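Local coordinates for protein probable exosome complex exonuclease 2 (Pyrococcus abyssi, PDB 2PO1) that probably serves as a non-catalytic ring component of the RNA-degrading archaeal exosome, helping to shape the active site of its Rrp41 partner, at residues N166-K171 and T187-V192. Residues are numbered along the deposited sequence; the frame is centred on the assembly and turned at random.
Sequences NARVPK and TEPLPV
Val169 and Glu188 pair through their backbones as the hydrogen-bonded pair of an antiparallel ladder: Val169 N reaches Glu188 O at 2.9 Å, and Glu188 N returns a bond to Val169 O at 2.8 Å. Beyond this pair the Arg168 side chain folds back over the 187-189 strand, where a bend at chi3 (68°) turns NE toward Thr187. Arg168 NE donates to Thr187 OG1 at 3.0 Å, almost straight and within the guanidinium plane, while its NH2 adds a short but bent, weak bond to Thr187 O. One face of the Arg168 guanidinium lies over the peptide between Glu188 and Pro189, with Glu188 C about 4.0 Å above its plane near the centre, and Arg168 NH1 touches CG and CD of the Pro189 ring. Near the other end of the pairing, Lys171 NZ forms a salt bridge with Glu188 OE2 at 2.8 Å, approaching the anti lone pair. With an alanine in place of Glu188, Lys171 would probably be left without its carboxylate mate and its ammonium freer to swing away. This ladder lies in a small three-stranded antiparallel sheet of the RNase PH fold; strand 168-174, which follows helix 152-166 in the chain, runs in the middle, between 181-184 and 186-189. Where the two segments draw apart, a water bridges them, donating to Ala167 O and accepting from Leu190 N. Leu190 sets one methyl on each apolar neighbour: CD2 on Ala167 CB at 3.6 Å and CD1 on Val169 CG1 at 3.7 Å. Leu164 of the helix, together with Ile66 and Val139 of the larger sheet, packs against the same leucine. Farther out, Arg137 donates from NH1 to Pro170 O and makes a long, weak ion pair with Glu188 OE1.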
loop_
_atom_site.group_PDB
_atom_site.type_symbol
_atom_site.label_atom_id
_atom_site.label_comp_id
_atom_site.label_asym_id
_atom_site.label_seq_id
_atom_site.Cartn_x
_atom_site.Cartn_y
_atom_site.Cartn_z
ATOM N N ASN C 166 31.422 4.746 13.304
ATOM C CA ASN C 166 32.230 4.387 12.132
ATOM C C ASN C 166 32.062 5.316 10.934
ATOM O O ASN C 166 32.857 5.274 9.973
ATOM C CB ASN C 166 31.809 2.986 11.672
ATOM C CG ASN C 166 32.544 2.531 10.456
ATOM O OD1 ASN C 166 31.944 2.239 9.475
ATOM N ND2 ASN C 166 33.871 2.456 10.536
ATOM N N ALA C 167 31.018 6.125 10.971
ATOM C CA ALA C 167 30.578 6.816 9.805
ATOM C C ALA C 167 31.561 7.905 9.524
ATOM O O ALA C 167 32.101 8.538 10.449
ATOM C CB ALA C 167 29.197 7.374 10.012
ATOM N N ARG C 168 31.869 8.009 8.245
ATOM C CA ARG C 168 32.636 9.112 7.700
ATOM C C ARG C 168 31.803 9.613 6.543
ATOM O O ARG C 168 31.441 8.857 5.653
ATOM C CB ARG C 168 34.027 8.679 7.249
ATOM C CG ARG C 168 34.922 8.390 8.429
ATOM C CD ARG C 168 36.364 8.473 8.139
ATOM N NE ARG C 168 36.827 9.854 7.848
ATOM C CZ ARG C 168 37.299 10.736 8.739
ATOM N NH1 ARG C 168 37.367 10.461 10.050
ATOM N NH2 ARG C 168 37.670 11.940 8.305
ATOM N N VAL C 169 31.523 10.903 6.581
ATOM C CA VAL C 169 30.599 11.547 5.682
ATOM C C VAL C 169 31.383 12.653 4.973
ATOM O O VAL C 169 32.365 13.157 5.530
ATOM C CB VAL C 169 29.372 12.091 6.479
ATOM C CG1 VAL C 169 28.590 10.906 7.122
ATOM C CG2 VAL C 169 29.818 13.076 7.552
ATOM N N PRO C 170 30.985 12.994 3.728
ATOM C CA PRO C 170 31.657 14.047 2.955
ATOM C C PRO C 170 31.644 15.349 3.739
ATOM O O PRO C 170 30.588 15.730 4.267
ATOM C CB PRO C 170 30.785 14.204 1.707
ATOM C CG PRO C 170 29.989 12.922 1.616
ATOM C CD PRO C 170 29.845 12.393 3.001
ATOM N N LYS C 171 32.815 15.986 3.862
ATOM C CA LYS C 171 32.882 17.356 4.345
ATOM C C LYS C 171 32.052 18.206 3.389
ATOM O O LYS C 171 32.117 18.061 2.166
ATOM C CB LYS C 171 34.311 17.895 4.346
ATOM C CG LYS C 171 35.164 17.416 5.490
ATOM C CD LYS C 171 36.093 18.495 5.959
ATOM C CE LYS C 171 36.814 18.160 7.272
ATOM N NZ LYS C 171 35.921 18.026 8.468
ATOM N N THR C 187 36.380 13.506 4.181
ATOM C CA THR C 187 35.268 13.075 4.971
ATOM C C THR C 187 35.562 13.471 6.401
ATOM O O THR C 187 36.642 13.919 6.720
ATOM C CB THR C 187 35.010 11.559 4.823
ATOM O OG1 THR C 187 36.224 10.850 5.093
ATOM C CG2 THR C 187 34.548 11.236 3.418
ATOM N N GLU C 188 34.564 13.352 7.253
ATOM C CA GLU C 188 34.746 13.677 8.650
ATOM C C GLU C 188 33.816 12.783 9.367
ATOM O O GLU C 188 32.875 12.272 8.761
ATOM C CB GLU C 188 34.338 15.130 8.886
ATOM C CG GLU C 188 33.047 15.439 8.175
ATOM C CD GLU C 188 32.452 16.757 8.529
ATOM O OE1 GLU C 188 31.229 16.799 8.559
ATOM O OE2 GLU C 188 33.175 17.748 8.742
ATOM N N PRO C 189 34.021 12.600 10.672
ATOM C CA PRO C 189 33.015 11.796 11.361
ATOM C C PRO C 189 31.708 12.546 11.495
ATOM O O PRO C 189 31.644 13.751 11.220
ATOM C CB PRO C 189 33.585 11.631 12.762
ATOM C CG PRO C 189 35.060 12.046 12.635
ATOM C CD PRO C 189 35.104 13.043 11.564
ATOM N N LEU C 190 30.699 11.849 11.971
ATOM C CA LEU C 190 29.390 12.456 12.214
ATOM C C LEU C 190 29.532 13.027 13.626
ATOM O O LEU C 190 30.478 12.665 14.325
ATOM C CB LEU C 190 28.341 11.355 12.135
ATOM C CG LEU C 190 27.099 11.346 11.227
ATOM C CD1 LEU C 190 27.034 12.342 10.131
ATOM C CD2 LEU C 190 26.728 9.868 10.802
ATOM N N PRO C 191 28.684 13.998 14.021
ATOM C CA PRO C 191 28.980 14.457 15.383
ATOM C C PRO C 191 28.402 13.490 16.407
ATOM O O PRO C 191 27.312 13.727 16.927
ATOM C CB PRO C 191 28.322 15.841 15.430
ATOM C CG PRO C 191 27.194 15.758 14.420
ATOM C CD PRO C 191 27.609 14.781 13.370
ATOM N N VAL C 192 29.110 12.381 16.650
ATOM C CA VAL C 192 28.644 11.384 17.593
ATOM C C VAL C 192 29.269 11.697 18.947
ATOM O O VAL C 192 30.495 11.655 19.131
ATOM C CB VAL C 192 28.986 9.930 17.195
ATOM C CG1 VAL C 192 28.307 8.966 18.150
ATOM C CG2 VAL C 192 28.555 9.618 15.756
HETATM O O HOH W 1 30.986 9.384 12.717
#